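Local structure of bromodomain protein, putative (Plasmodium falciparum 3D7, 4PY6) at residues 33-38 and 126-131; 73-78 and 88-93; 99-104 and 116-121. The protein probably recognises acetyl-lysine marks on histones or other proteins through its bromodomain, one part of a much longer protein. All blocks are in the same frame, centred on the assembly; numbering follows the deposited sequence.

Contact 1. Residues 33-38 and 126-131; sequences KLLKND and EFLWNK
The backbone oxygen of Leu34, whose side chain packs on Leu128, and the carboxylate of Asp38 close on one ammonium group: Lys124 NZ donates a hydrogen bond to Leu34 O and forms a salt bridge with Asp38 OD2. This tie joins the ZA-loop segment 33-38, in the connection between helices 22-32 and 56-65 of the bromodomain four-helix bundle, to helix 112-138, which carries both Lys124 and Leu128. Across the two segments themselves the interaction is purely apolar and rests on three leucines. Leu128 meets the loop with a fork. Its CD2 touches CD1 of Leu34 at 3.8 Å, those two side chains crossing at about a right angle, whereas its CD1 reaches CD1 of Leu35 at 3.8 Å in a tip-to-tip approach. With chi1 at -71°, CG of Leu128 stands beside its own backbone N and opposite the carbonyl carbon, and from there the two methyls diverge so that each serves a different loop residue. The burial is uneven: Leu34 lies at the exposed margin, while Leu35 and Leu128 are enclosed. Met94 and Tyr98 of helix 87-104, together with Tyr72, pack around Leu35; Val31 of helix 22-32 packs against Leu128, as does Met123 of the second subunit. Past the leucines the chain reverses in a type I turn from Leu35 to Asp38, closed by a weak bond of 3.5 Å from Asp38 N to Leu35 O. The aspartate uses its two oxygens separately, since OD1 accepts the amide of Asn40, the bond that defines an Asx turn. On the buried side of the fork, Leu128 CD1 also comes within 4.0 Å of Leu35 CG.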
loop_
_atom_site.group_PDB
_atom_site.type_symbol
_atom_site.label_atom_id
_atom_site.label_comp_id
_atom_site.label_asym_id
_atom_site.label_seq_id
_atom_site.Cartn_x
_atom_site.Cartn_y
_atom_site.Cartn_z
ATOM N N LYS A 33 4.455 5.389 11.119
ATOM C CA LYS A 33 4.204 4.221 11.983
ATOM C C LYS A 33 3.512 3.066 11.252
ATOM O O LYS A 33 3.845 1.904 11.495
ATOM C CB LYS A 33 3.392 4.625 13.228
ATOM C CG LYS A 33 3.489 3.639 14.391
ATOM C CD LYS A 33 2.110 3.216 14.887
ATOM C CE LYS A 33 1.732 3.842 16.209
ATOM N NZ LYS A 33 2.402 3.171 17.355
ATOM N N LEU A 34 2.561 3.391 10.357
ATOM C CA LEU A 34 1.802 2.407 9.585
ATOM C C LEU A 34 2.569 1.873 8.363
ATOM O O LEU A 34 2.153 0.868 7.781
ATOM C CB LEU A 34 0.421 2.966 9.177
ATOM C CG LEU A 34 -0.513 3.446 10.304
ATOM C CD1 LEU A 34 -1.766 4.067 9.736
ATOM C CD2 LEU A 34 -0.898 2.312 11.250
ATOM N N LEU A 35 3.691 2.524 7.994
ATOM C CA LEU A 35 4.526 2.136 6.851
ATOM C C LEU A 35 5.846 1.471 7.245
ATOM O O LEU A 35 6.254 0.521 6.577
ATOM C CB LEU A 35 4.812 3.346 5.947
ATOM C CG LEU A 35 3.684 3.797 5.025
ATOM C CD1 LEU A 35 3.737 5.288 4.816
ATOM C CD2 LEU A 35 3.750 3.086 3.683
ATOM N N LYS A 36 6.521 1.983 8.301
ATOM C CA LYS A 36 7.826 1.508 8.784
ATOM C C LYS A 36 7.909 0.042 9.246
ATOM O O LYS A 36 9.014 -0.500 9.303
ATOM C CB LYS A 36 8.445 2.474 9.819
ATOM C CG LYS A 36 7.784 2.452 11.196
ATOM C CD LYS A 36 8.621 3.182 12.235
ATOM C CE LYS A 36 8.093 2.965 13.631
ATOM N NZ LYS A 36 8.956 3.611 14.654
ATOM N N ASN A 37 6.767 -0.593 9.570
ATOM C CA ASN A 37 6.744 -1.991 10.016
ATOM C C ASN A 37 5.725 -2.878 9.271
ATOM O O ASN A 37 5.355 -3.946 9.773
ATOM C CB ASN A 37 6.579 -2.074 11.539
ATOM C CG ASN A 37 7.824 -1.694 12.300
ATOM O OD1 ASN A 37 8.824 -2.423 12.317
ATOM N ND2 ASN A 37 7.783 -0.550 12.966
ATOM N N ASP A 38 5.307 -2.461 8.059
ATOM C CA ASP A 38 4.361 -3.227 7.245
ATOM C C ASP A 38 5.021 -4.401 6.496
ATOM O O ASP A 38 6.230 -4.613 6.630
ATOM C CB ASP A 38 3.519 -2.310 6.322
ATOM C CG ASP A 38 4.218 -1.574 5.185
ATOM O OD1 ASP A 38 5.400 -1.874 4.912
ATOM O OD2 ASP A 38 3.571 -0.717 4.552
ATOM N N GLU A 126 1.004 7.727 -0.249
ATOM C CA GLU A 126 0.217 8.769 -0.916
ATOM C C GLU A 126 -1.211 8.832 -0.384
ATOM O O GLU A 126 -1.768 9.926 -0.295
ATOM C CB GLU A 126 0.225 8.587 -2.439
ATOM C CG GLU A 126 1.454 9.162 -3.130
ATOM C CD GLU A 126 1.611 10.673 -3.129
ATOM O OE1 GLU A 126 0.584 11.393 -3.123
ATOM O OE2 GLU A 126 2.772 11.139 -3.174
ATOM N N PHE A 127 -1.792 7.669 -0.013
ATOM C CA PHE A 127 -3.131 7.586 0.577
ATOM C C PHE A 127 -3.095 8.216 1.967
ATOM O O PHE A 127 -3.948 9.044 2.280
ATOM C CB PHE A 127 -3.623 6.122 0.650
ATOM C CG PHE A 127 -4.872 5.912 1.480
ATOM C CD1 PHE A 127 -4.786 5.609 2.836
ATOM C CD2 PHE A 127 -6.134 6.027 0.910
ATOM C CE1 PHE A 127 -5.939 5.430 3.606
ATOM C CE2 PHE A 127 -7.287 5.843 1.681
ATOM C CZ PHE A 127 -7.182 5.540 3.021
ATOM N N LEU A 128 -2.106 7.813 2.793
ATOM C CA LEU A 128 -1.906 8.295 4.160
ATOM C C LEU A 128 -1.588 9.784 4.216
ATOM O O LEU A 128 -2.010 10.458 5.157
ATOM C CB LEU A 128 -0.830 7.472 4.891
ATOM C CG LEU A 128 -1.220 6.038 5.275
ATOM C CD1 LEU A 128 0.007 5.201 5.564
ATOM C CD2 LEU A 128 -2.178 6.012 6.462
ATOM N N TRP A 129 -0.868 10.301 3.198
ATOM C CA TRP A 129 -0.537 11.722 3.093
ATOM C C TRP A 129 -1.788 12.519 2.720
ATOM O O TRP A 129 -2.010 13.582 3.290
ATOM C CB TRP A 129 0.595 11.964 2.081
ATOM C CG TRP A 129 0.985 13.408 1.950
ATOM C CD1 TRP A 129 0.561 14.288 0.999
ATOM C CD2 TRP A 129 1.848 14.147 2.825
ATOM N NE1 TRP A 129 1.113 15.527 1.220
ATOM C CE2 TRP A 129 1.911 15.469 2.333
ATOM C CE3 TRP A 129 2.587 13.816 3.974
ATOM C CZ2 TRP A 129 2.685 16.463 2.947
ATOM C CZ3 TRP A 129 3.356 14.800 4.579
ATOM C CH2 TRP A 129 3.393 16.107 4.072
ATOM N N ASN A 130 -2.605 11.997 1.783
ATOM C CA ASN A 130 -3.847 12.629 1.327
ATOM C C ASN A 130 -4.910 12.665 2.431
ATOM O O ASN A 130 -5.624 13.661 2.560
ATOM C CB ASN A 130 -4.388 11.917 0.086
ATOM C CG ASN A 130 -4.573 12.822 -1.108
ATOM O OD1 ASN A 130 -5.696 13.200 -1.461
ATOM N ND2 ASN A 130 -3.475 13.174 -1.769
ATOM N N LYS A 131 -4.999 11.583 3.225
ATOM C CA LYS A 131 -5.931 11.422 4.343
ATOM C C LYS A 131 -5.604 12.405 5.484
ATOM O O LYS A 131 -6.522 12.929 6.115
ATOM C CB LYS A 131 -5.874 9.966 4.851
ATOM C CG LYS A 131 -6.875 9.608 5.945
ATOM C CD LYS A 131 -6.490 8.304 6.630
ATOM C CE LYS A 131 -7.193 8.103 7.952
ATOM N NZ LYS A 131 -8.622 7.730 7.780
#

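Contact 2. Residues 73-78 and 88-93; sequences ITISRN and IDFYHD
Two first torsions bring Ile75 and Phe90 together. At chi1 -71° Ile75 sets CG1 beside its backbone N and leaves CG2 beside its carbonyl carbon, and at chi1 158° Phe90 swings its ring, which does not leave the backbone straight at the other helix, until the far end comes close. The result is an apolar contact: CG2 of Ile75 lies 3.6 Å from CE2 and 3.7 Å from CD2 of Phe90, so one methyl meets the CD2-CE2 bond of the ring, and the two side chains cross at about a right angle. The other branch of Ile75 takes a different partner. Its CD1 approaches the backbone of Asp93, 3.7 Å from the carbonyl carbon, and lies 3.8 Å from Asp93 CB, the two side chains running past one another in opposite directions. Ile75 thus straddles one turn of the facing helix, from Phe90 to Asp93. These segments belong to helices 72-81 and 87-104, the hairpin of the bromodomain bundle that the short AB loop connects; the axes of segments 73-78 and 88-93 run antiparallel at 169°, 11.0 Å apart at closest approach, a separation bridged by side chains. Leu32 covers Ile75 from helix 22-32, and Leu27, Val31, Phe125 and Trp129 enclose the Phe90 ring, so all four helices meet here. At one margin the chemistry turns polar. Asn78 ND2 is 3.8 Å from Asp93 OD2, too long for a hydrogen bond, and Tyr84 of the AB loop mediates instead: its hydroxyl is hydrogen-bonded to Asp93 OD2 and weakly to Asn78 ND2. Asp93 OD1 forms a salt bridge with Lys68 NZ, an arrangement that would be expected to keep this buried carboxylate charged.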
loop_
_atom_site.group_PDB
_atom_site.type_symbol
_atom_site.label_atom_id
_atom_site.label_comp_id
_atom_site.label_asym_id
_atom_site.label_seq_id
_atom_site.Cartn_x
_atom_site.Cartn_y
_atom_site.Cartn_z
ATOM N N ILE A 73 14.552 4.563 9.065
ATOM C CA ILE A 73 15.285 4.914 10.287
ATOM C C ILE A 73 15.895 6.330 10.257
ATOM O O ILE A 73 15.959 6.980 11.302
ATOM C CB ILE A 73 16.238 3.784 10.788
ATOM C CG1 ILE A 73 16.474 3.845 12.312
ATOM C CG2 ILE A 73 17.546 3.708 10.008
ATOM C CD1 ILE A 73 15.564 2.933 13.127
ATOM N N THR A 74 16.295 6.817 9.060
ATOM C CA THR A 74 16.842 8.164 8.870
ATOM C C THR A 74 15.716 9.180 9.078
ATOM O O THR A 74 15.919 10.200 9.737
ATOM C CB THR A 74 17.527 8.287 7.493
ATOM O OG1 THR A 74 18.517 7.266 7.373
ATOM C CG2 THR A 74 18.193 9.645 7.282
ATOM N N ILE A 75 14.519 8.867 8.548
ATOM C CA ILE A 75 13.312 9.684 8.664
ATOM C C ILE A 75 12.824 9.739 10.122
ATOM O O ILE A 75 12.480 10.821 10.596
ATOM C CB ILE A 75 12.245 9.244 7.625
ATOM C CG1 ILE A 75 12.704 9.664 6.205
ATOM C CG2 ILE A 75 10.849 9.809 7.953
ATOM C CD1 ILE A 75 11.985 9.070 5.060
ATOM N N SER A 76 12.866 8.593 10.844
ATOM C CA SER A 76 12.497 8.498 12.263
ATOM C C SER A 76 13.433 9.363 13.116
ATOM O O SER A 76 12.980 9.981 14.083
ATOM C CB SER A 76 12.555 7.050 12.738
ATOM O OG SER A 76 11.558 6.257 12.117
ATOM N N ARG A 77 14.733 9.398 12.731
ATOM C CA ARG A 77 15.776 10.171 13.401
ATOM C C ARG A 77 15.596 11.669 13.128
ATOM O O ARG A 77 15.659 12.465 14.063
ATOM C CB ARG A 77 17.161 9.692 12.936
ATOM C CG ARG A 77 18.218 9.684 14.027
ATOM C CD ARG A 77 19.449 8.907 13.599
ATOM N NE ARG A 77 19.289 7.464 13.799
ATOM C CZ ARG A 77 19.755 6.532 12.973
ATOM N NH1 ARG A 77 20.407 6.876 11.869
ATOM N NH2 ARG A 77 19.565 5.247 13.240
ATOM N N ASN A 78 15.367 12.047 11.843
ATOM C CA ASN A 78 15.170 13.430 11.387
ATOM C C ASN A 78 13.924 14.077 11.993
ATOM O O ASN A 78 13.963 15.252 12.365
ATOM C CB ASN A 78 15.117 13.497 9.855
ATOM C CG ASN A 78 16.429 13.259 9.136
ATOM O OD1 ASN A 78 17.514 13.209 9.728
ATOM N ND2 ASN A 78 16.352 13.106 7.823
ATOM N N ILE A 88 6.439 19.062 4.187
ATOM C CA ILE A 88 6.740 18.644 2.810
ATOM C C ILE A 88 8.151 18.038 2.667
ATOM O O ILE A 88 8.377 17.233 1.761
ATOM C CB ILE A 88 6.486 19.810 1.807
ATOM C CG1 ILE A 88 6.205 19.302 0.373
ATOM C CG2 ILE A 88 7.618 20.847 1.829
ATOM C CD1 ILE A 88 4.782 18.795 0.115
ATOM N N ASP A 89 9.094 18.440 3.550
ATOM C CA ASP A 89 10.470 17.939 3.564
ATOM C C ASP A 89 10.485 16.450 3.938
ATOM O O ASP A 89 11.334 15.708 3.449
ATOM C CB ASP A 89 11.348 18.769 4.518
ATOM C CG ASP A 89 11.465 20.248 4.185
ATOM O OD1 ASP A 89 11.464 20.593 2.980
ATOM O OD2 ASP A 89 11.611 21.056 5.127
ATOM N N PHE A 90 9.510 16.021 4.772
ATOM C CA PHE A 90 9.299 14.630 5.185
ATOM C C PHE A 90 8.702 13.867 3.995
ATOM O O PHE A 90 9.113 12.738 3.730
ATOM C CB PHE A 90 8.366 14.575 6.415
ATOM C CG PHE A 90 7.628 13.276 6.662
ATOM C CD1 PHE A 90 6.385 13.041 6.082
ATOM C CD2 PHE A 90 8.148 12.313 7.517
ATOM C CE1 PHE A 90 5.698 11.846 6.316
ATOM C CE2 PHE A 90 7.456 11.122 7.758
ATOM C CZ PHE A 90 6.234 10.899 7.158
ATOM N N TYR A 91 7.724 14.494 3.296
ATOM C CA TYR A 91 7.039 13.968 2.111
ATOM C C TYR A 91 8.062 13.639 1.018
ATOM O O TYR A 91 8.015 12.546 0.453
ATOM C CB TYR A 91 5.980 14.981 1.605
ATOM C CG TYR A 91 5.369 14.641 0.262
ATOM C CD1 TYR A 91 4.254 13.812 0.170
ATOM C CD2 TYR A 91 5.892 15.163 -0.918
ATOM C CE1 TYR A 91 3.700 13.478 -1.064
ATOM C CE2 TYR A 91 5.351 14.829 -2.159
ATOM C CZ TYR A 91 4.251 13.990 -2.227
ATOM O OH TYR A 91 3.704 13.666 -3.444
ATOM N N HIS A 92 8.986 14.583 0.736
ATOM C CA HIS A 92 10.042 14.435 -0.267
ATOM C C HIS A 92 11.005 13.304 0.068
ATOM O O HIS A 92 11.417 12.584 -0.841
ATOM C CB HIS A 92 10.801 15.756 -0.477
ATOM C CG HIS A 92 9.999 16.829 -1.154
ATOM N ND1 HIS A 92 10.280 18.170 -0.954
ATOM C CD2 HIS A 92 8.954 16.726 -2.009
ATOM C CE1 HIS A 92 9.404 18.834 -1.690
ATOM N NE2 HIS A 92 8.585 18.007 -2.340
ATOM N N ASP A 93 11.335 13.129 1.368
ATOM C CA ASP A 93 12.228 12.068 1.848
ATOM C C ASP A 93 11.567 10.696 1.774
ATOM O O ASP A 93 12.218 9.732 1.369
ATOM C CB ASP A 93 12.745 12.364 3.267
ATOM C CG ASP A 93 14.020 13.196 3.345
ATOM O OD1 ASP A 93 14.505 13.652 2.284
ATOM O OD2 ASP A 93 14.545 13.369 4.462
#

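Contact 3. Residues 99-104 and 116-121; sequences KNCIDF and EAAKSS
Cys101 overlaps the methyl of Ala118 with the whole of its short side chain: SG and CB of the cysteine each lie 3.8 Å from Ala118 CB. The sulfur owes its place to a chi1 of -175°, which turns it opposite the backbone N and alongside the carbonyl carbon. One residue on, Ile102 extends CD1 into the notch between neighbouring residues of the other helix, 3.9 Å from Ala118 CB and 3.9 Å from Lys119 CG. The extended Lys119 chain crosses the isoleucine at about a right angle, so its aliphatic part screens the more accessible margin of the contact. The small Ala118 side chain at the crossing is consistent with the 9.1 Å approach of the segment axes, which are antiparallel but clearly splayed at 143°; the CA atoms of Cys101 and Ala118 are 6.6 Å apart. Within segment 116-121 two serines turn back onto their own helix. Ser121 OG donates to Ala117 O at 2.7 Å, nearly in line with the carbonyl at 164°. Ser120 OG donates to Glu116 O at 3.0 Å from above the carbonyl plane, while Ser120 N reaches the same oxygen from the opposite face. Lys124 of the second subunit pairs with Glu116 OE2 and Ser120 OG at the dimer interface. The contact also borders the ligand pocket: Phe104 touches the bound pteridinone, and Cys101 O accepts a bond from ND2 of Asn105, a pocket residue probably equivalent to the acetyl-lysine-reading asparagine of bromodomains. Segment 99-104 ends helix 87-104 with helix 56-65 against Asn100 and Phe104, and the BC loop then leads into helix 112-138, where Ile114 and Ile115 pack on Cys101 and Ile102.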
loop_
_atom_site.group_PDB
_atom_site.type_symbol
_atom_site.label_atom_id
_atom_site.label_comp_id
_atom_site.label_asym_id
_atom_site.label_seq_id
_atom_site.Cartn_x
_atom_site.Cartn_y
_atom_site.Cartn_z
ATOM N N LYS A 99 11.454 6.072 -4.902
ATOM C CA LYS A 99 12.015 6.560 -6.168
ATOM C C LYS A 99 13.439 6.032 -6.411
ATOM O O LYS A 99 13.791 5.753 -7.560
ATOM C CB LYS A 99 11.988 8.094 -6.227
ATOM C CG LYS A 99 10.634 8.672 -6.604
ATOM C CD LYS A 99 10.686 10.187 -6.699
ATOM C CE LYS A 99 9.340 10.773 -7.039
ATOM N NZ LYS A 99 9.422 12.239 -7.271
ATOM N N ASN A 100 14.247 5.886 -5.334
ATOM C CA ASN A 100 15.620 5.367 -5.407
ATOM C C ASN A 100 15.640 3.891 -5.785
ATOM O O ASN A 100 16.544 3.460 -6.499
ATOM C CB ASN A 100 16.361 5.561 -4.078
ATOM C CG ASN A 100 16.870 6.956 -3.820
ATOM O OD1 ASN A 100 17.008 7.787 -4.726
ATOM N ND2 ASN A 100 17.186 7.235 -2.567
ATOM N N CYS A 101 14.651 3.124 -5.298
ATOM C CA CYS A 101 14.512 1.691 -5.553
ATOM C C CYS A 101 14.176 1.385 -7.015
ATOM O O CYS A 101 14.745 0.453 -7.581
ATOM C CB CYS A 101 13.496 1.071 -4.600
ATOM S SG CYS A 101 13.361 -0.728 -4.731
ATOM N N ILE A 102 13.264 2.168 -7.618
ATOM C CA ILE A 102 12.839 2.000 -9.012
ATOM C C ILE A 102 13.952 2.420 -9.986
ATOM O O ILE A 102 14.178 1.732 -10.984
ATOM C CB ILE A 102 11.472 2.717 -9.286
ATOM C CG1 ILE A 102 10.361 2.317 -8.262
ATOM C CG2 ILE A 102 10.993 2.569 -10.744
ATOM C CD1 ILE A 102 10.014 0.786 -8.111
ATOM N N ASP A 103 14.655 3.524 -9.679
ATOM C CA ASP A 103 15.743 4.053 -10.505
ATOM C C ASP A 103 17.011 3.195 -10.514
ATOM O O ASP A 103 17.633 3.056 -11.568
ATOM C CB ASP A 103 16.064 5.511 -10.127
ATOM C CG ASP A 103 15.055 6.550 -10.603
ATOM O OD1 ASP A 103 14.024 6.156 -11.200
ATOM O OD2 ASP A 103 15.296 7.753 -10.382
ATOM N N PHE A 104 17.396 2.629 -9.351
ATOM C CA PHE A 104 18.595 1.800 -9.219
ATOM C C PHE A 104 18.403 0.362 -9.696
ATOM O O PHE A 104 19.233 -0.134 -10.460
ATOM C CB PHE A 104 19.141 1.831 -7.777
ATOM C CG PHE A 104 20.443 1.090 -7.569
ATOM C CD1 PHE A 104 21.656 1.673 -7.916
ATOM C CD2 PHE A 104 20.457 -0.182 -7.010
ATOM C CE1 PHE A 104 22.859 0.985 -7.734
ATOM C CE2 PHE A 104 21.661 -0.869 -6.826
ATOM C CZ PHE A 104 22.853 -0.279 -7.185
ATOM N N GLU A 116 7.898 -4.261 -6.420
ATOM C CA GLU A 116 6.494 -4.289 -6.006
ATOM C C GLU A 116 6.332 -3.652 -4.621
ATOM O O GLU A 116 5.388 -2.888 -4.421
ATOM C CB GLU A 116 5.924 -5.720 -6.045
ATOM C CG GLU A 116 4.419 -5.823 -5.836
ATOM C CD GLU A 116 3.552 -5.018 -6.786
ATOM O OE1 GLU A 116 3.601 -5.278 -8.010
ATOM O OE2 GLU A 116 2.815 -4.129 -6.301
ATOM N N ALA A 117 7.273 -3.935 -3.689
ATOM C CA ALA A 117 7.286 -3.377 -2.332
ATOM C C ALA A 117 7.463 -1.855 -2.350
ATOM O O ALA A 117 6.858 -1.171 -1.527
ATOM C CB ALA A 117 8.387 -4.020 -1.503
ATOM N N ALA A 118 8.273 -1.332 -3.292
ATOM C CA ALA A 118 8.519 0.105 -3.438
ATOM C C ALA A 118 7.312 0.806 -4.055
ATOM O O ALA A 118 6.926 1.877 -3.586
ATOM C CB ALA A 118 9.760 0.346 -4.284
ATOM N N LYS A 119 6.713 0.193 -5.098
ATOM C CA LYS A 119 5.542 0.719 -5.800
ATOM C C LYS A 119 4.302 0.740 -4.904
ATOM O O LYS A 119 3.621 1.765 -4.851
ATOM C CB LYS A 119 5.277 -0.064 -7.098
ATOM C CG LYS A 119 6.184 0.339 -8.256
ATOM C CD LYS A 119 5.969 -0.554 -9.468
ATOM C CE LYS A 119 6.835 -0.147 -10.635
ATOM N NZ LYS A 119 6.676 -1.078 -11.785
ATOM N N SER A 120 4.034 -0.366 -4.179
ATOM C CA SER A 120 2.881 -0.487 -3.281
ATOM C C SER A 120 2.963 0.446 -2.075
ATOM O O SER A 120 1.947 1.034 -1.699
ATOM C CB SER A 120 2.686 -1.932 -2.832
ATOM O OG SER A 120 2.438 -2.777 -3.942
ATOM N N SER A 121 4.163 0.591 -1.479
ATOM C CA SER A 121 4.384 1.465 -0.323
ATOM C C SER A 121 4.219 2.938 -0.687
ATOM O O SER A 121 3.720 3.707 0.133
ATOM C CB SER A 121 5.752 1.212 0.295
ATOM O OG SER A 121 5.861 -0.115 0.779
#

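Helix 112-138 serves contacts 1 and 3, and helix 87-104 serves contacts 2 and 3. Contact 2 lies deepest, its centre about 6 Å from the centre of the chain, against about 10 and 11 Å for contacts 1 and 3, and it alone is untouched by the second subunit. Contacts 1 and 2 are buried; contact 3 is only partly so, with Lys119 exposed. Contacts 1 and 2 meet directly: Tyr91 OH is 2.7 Å from Glu126 OE2, a probable hydrogen bond. Contact 1 reaches contact 3 through Leu35 CD2, 3.6 Å from Ser121 O. Leucine methyls join loop to helix in contact 1, an aromatic ring and carboxylate enter contact 2, and small residues meet at the helix crossing beside the ligand pocket in contact 3.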